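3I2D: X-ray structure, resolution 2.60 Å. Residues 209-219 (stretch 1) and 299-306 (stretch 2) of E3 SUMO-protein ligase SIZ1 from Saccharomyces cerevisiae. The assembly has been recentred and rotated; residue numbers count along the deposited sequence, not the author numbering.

Stretch 1, residues 209-219: QLLEKVLQHPK
Stretch 2, residues 299-306: ALENLAIS

The contact between these stretches is built around Val214, near the end of helix 209-215, which lies over strand 303-305. The helix axis passes 7.6 Å from that of the strand, with 70° between their N-to-C directions. Val214 (chi1 178°, t) points its CA-to-CB bond sideways, and its two methyls meet different side chains: Val214 CG2 lies 3.9 Å from Leu303 CD2, while Val214 CG1 lies 4.3 Å from Ile305 CD1 and also 3.4 Å from Leu303 O. A short side chain branched at CB suits this place, since its two methyls can pack against two side chains of the strand at once.

Ile305 buries more surface here than any other residue. Its chi1 of -69° (m) brings Ile305 CG1 to 3.5 Å from CD2 of Leu215, and its chi2 is -54° (m). The CA-to-CB bond of Leu215 points away, but its m, t side chain returns its end to the contact. At the other end of the apolar patch, Leu300 (t, m) points toward the helix from the 3-10 segment 300-302. Its CG is 4.5 Å from CD1 of Leu210 (m, t), and its CD1 is 3.9 Å from CE of Lys213. Lys213 is exposed, but the carbon next to its amine packs on Leu300, an apolar contact a lysine can make at a rim.

The helix ends at Leu215; Gln216, at phi/psi -92/6, is the first residue to leave helical geometry. His217 then extends (-99/136), with His217 N bonded to Val214 O at 3.0 Å. Its side chain (chi1 173°, t; chi2 -66°) points toward stretch 2, placing one ring face over Leu303 O, which lies 3.8 Å from His217 CG. His217 CD2 is 3.0 Å from Glu301 O, and His217 ND1 is 3.3 Å from Ala304 CB. The ring is held by a hydrogen bond from His217 ND1 to Pro218 O, 2.7 Å long. The single methyl of Ala304 packs against this turn: Ala304 CB is also 3.4 Å from Pro218 O.

No direct hydrogen bond joins the stretches; a water supplies the polar link. It donates to Val214 O (2.5 Å) and His217 O (2.6 Å) and accepts from Ile305 N (2.7 Å), satisfying backbone groups of the helix end, the loop after it, and the strand.

Lys219 finishes the edge: Lys219 CA and Ile305 CA, 4.9 Å apart, are the nearest pair of CA atoms across the stretches. The backbone places Lys219 CB 3.2 Å from Ile305 O, and the p, t, p, m side chain brings Lys219 NZ to 3.8 Å from Ile305 CB. Together the stretches bury 604 Å².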

# COMPACT_ATOMS: atom_id res chain seq x y z
N GLN A 209 -2.93 0.10 12.15
CA GLN A 209 -1.58 -0.20 12.60
C GLN A 209 -0.68 0.88 12.04
O GLN A 209 0.14 1.43 12.75
CB GLN A 209 -1.09 -1.53 12.06
CG GLN A 209 -1.79 -2.72 12.58
CD GLN A 209 -1.01 -3.96 12.25
OE1 GLN A 209 0.16 -4.06 12.60
NE2 GLN A 209 -1.65 -4.92 11.58
N LEU A 210 -0.84 1.18 10.75
CA LEU A 210 -0.04 2.22 10.11
C LEU A 210 -0.30 3.57 10.75
O LEU A 210 0.62 4.38 10.83
CB LEU A 210 -0.35 2.31 8.62
CG LEU A 210 0.08 1.16 7.74
CD1 LEU A 210 -0.12 1.58 6.30
CD2 LEU A 210 1.53 0.82 7.98
N LEU A 211 -1.54 3.81 11.19
CA LEU A 211 -1.87 5.08 11.85
C LEU A 211 -0.94 5.24 13.04
O LEU A 211 -0.52 6.35 13.37
CB LEU A 211 -3.31 5.11 12.36
CG LEU A 211 -3.59 6.34 13.23
CD1 LEU A 211 -3.64 7.59 12.35
CD2 LEU A 211 -4.90 6.18 13.99
N GLU A 212 -0.63 4.13 13.69
CA GLU A 212 0.24 4.21 14.83
C GLU A 212 1.61 4.73 14.43
O GLU A 212 2.23 5.48 15.18
CB GLU A 212 0.35 2.86 15.51
CG GLU A 212 0.58 2.99 17.01
CD GLU A 212 -0.40 3.96 17.67
OE1 GLU A 212 -1.63 3.74 17.54
OE2 GLU A 212 0.05 4.93 18.31
N LYS A 213 2.09 4.33 13.26
CA LYS A 213 3.39 4.79 12.79
C LYS A 213 3.36 6.29 12.53
O LYS A 213 4.35 6.99 12.76
CB LYS A 213 3.79 4.07 11.51
CG LYS A 213 4.32 2.66 11.73
CD LYS A 213 4.88 2.06 10.45
CE LYS A 213 5.60 3.11 9.59
NZ LYS A 213 6.51 4.02 10.36
N VAL A 214 2.23 6.79 12.06
CA VAL A 214 2.10 8.22 11.81
C VAL A 214 2.08 8.98 13.14
O VAL A 214 2.74 10.00 13.26
CB VAL A 214 0.81 8.54 11.02
CG1 VAL A 214 0.68 10.05 10.82
CG2 VAL A 214 0.84 7.86 9.67
N LEU A 215 1.34 8.49 14.13
CA LEU A 215 1.29 9.16 15.44
C LEU A 215 2.63 9.14 16.16
O LEU A 215 2.90 9.97 17.01
CB LEU A 215 0.26 8.50 16.36
CG LEU A 215 -1.21 8.48 15.94
CD1 LEU A 215 -2.01 7.79 17.04
CD2 LEU A 215 -1.72 9.90 15.71
N GLN A 216 3.47 8.17 15.82
CA GLN A 216 4.78 8.02 16.44
C GLN A 216 5.83 8.78 15.64
O GLN A 216 7.03 8.70 15.91
CB GLN A 216 5.11 6.52 16.53
CG GLN A 216 6.57 6.17 16.83
CD GLN A 216 6.88 4.69 16.65
OE1 GLN A 216 6.40 4.06 15.69
NE2 GLN A 216 7.68 4.13 17.55
N HIS A 217 5.38 9.52 14.65
CA HIS A 217 6.30 10.28 13.83
C HIS A 217 6.26 11.70 14.34
O HIS A 217 5.18 12.23 14.63
CB HIS A 217 5.86 10.22 12.36
CG HIS A 217 6.66 11.10 11.45
ND1 HIS A 217 6.62 12.48 11.53
CD2 HIS A 217 7.47 10.81 10.41
CE1 HIS A 217 7.38 13.00 10.58
NE2 HIS A 217 7.90 12.00 9.88
N PRO A 218 7.43 12.34 14.48
CA PRO A 218 7.52 13.72 14.97
C PRO A 218 6.42 14.55 14.34
O PRO A 218 6.33 14.63 13.12
CB PRO A 218 8.91 14.16 14.50
CG PRO A 218 9.69 12.89 14.55
CD PRO A 218 8.74 11.88 13.98
N LYS A 219 5.56 15.15 15.15
CA LYS A 219 4.49 15.94 14.57
C LYS A 219 5.04 17.18 13.87
O LYS A 219 6.24 17.39 13.81
CB LYS A 219 3.45 16.31 15.63
CG LYS A 219 3.98 16.78 16.94
CD LYS A 219 2.84 17.10 17.91
CE LYS A 219 2.19 15.85 18.49
NZ LYS A 219 1.68 14.96 17.43
N ALA A 299 4.77 10.01 0.82
CA ALA A 299 5.15 8.68 1.25
C ALA A 299 4.70 8.54 2.69
O ALA A 299 4.69 9.51 3.43
CB ALA A 299 6.64 8.50 1.15
N LEU A 300 4.34 7.32 3.08
CA LEU A 300 3.88 7.02 4.44
C LEU A 300 4.82 7.57 5.51
O LEU A 300 4.38 8.13 6.52
CB LEU A 300 3.70 5.50 4.58
CG LEU A 300 2.74 4.96 5.65
CD1 LEU A 300 3.37 5.00 7.02
CD2 LEU A 300 1.47 5.78 5.64
N GLU A 301 6.13 7.41 5.29
CA GLU A 301 7.13 7.88 6.25
C GLU A 301 7.12 9.39 6.48
O GLU A 301 7.59 9.86 7.52
CB GLU A 301 8.53 7.45 5.81
CG GLU A 301 8.82 7.63 4.34
CD GLU A 301 8.54 6.36 3.53
OE1 GLU A 301 7.39 5.84 3.58
OE2 GLU A 301 9.47 5.90 2.83
N ASN A 302 6.60 10.15 5.53
CA ASN A 302 6.55 11.60 5.66
C ASN A 302 5.24 12.12 6.21
O ASN A 302 5.04 13.33 6.31
CB ASN A 302 6.79 12.25 4.31
CG ASN A 302 8.20 12.04 3.81
OD1 ASN A 302 8.53 12.41 2.69
ND2 ASN A 302 9.03 11.45 4.65
N LEU A 303 4.34 11.20 6.55
CA LEU A 303 3.03 11.59 7.06
C LEU A 303 3.14 11.86 8.56
O LEU A 303 3.53 10.99 9.33
CB LEU A 303 2.03 10.47 6.77
CG LEU A 303 0.54 10.82 6.64
CD1 LEU A 303 0.36 11.78 5.48
CD2 LEU A 303 -0.27 9.55 6.39
N ALA A 304 2.80 13.09 8.96
CA ALA A 304 2.85 13.49 10.36
C ALA A 304 1.59 14.23 10.82
O ALA A 304 0.91 14.88 10.03
CB ALA A 304 4.08 14.36 10.60
N ILE A 305 1.29 14.14 12.11
CA ILE A 305 0.14 14.82 12.69
C ILE A 305 0.50 16.28 12.79
O ILE A 305 1.65 16.61 13.06
CB ILE A 305 -0.16 14.31 14.13
CG1 ILE A 305 -0.66 12.87 14.09
CG2 ILE A 305 -1.19 15.23 14.82
CD1 ILE A 305 -1.84 12.67 13.19
N SER A 306 -0.47 17.16 12.57
CA SER A 306 -0.24 18.60 12.68
C SER A 306 -0.64 19.01 14.09
O SER A 306 -1.82 18.99 14.44
CB SER A 306 -1.09 19.37 11.68
OG SER A 306 -1.34 20.69 12.13
O HOH W 1 2.72 12.43 13.68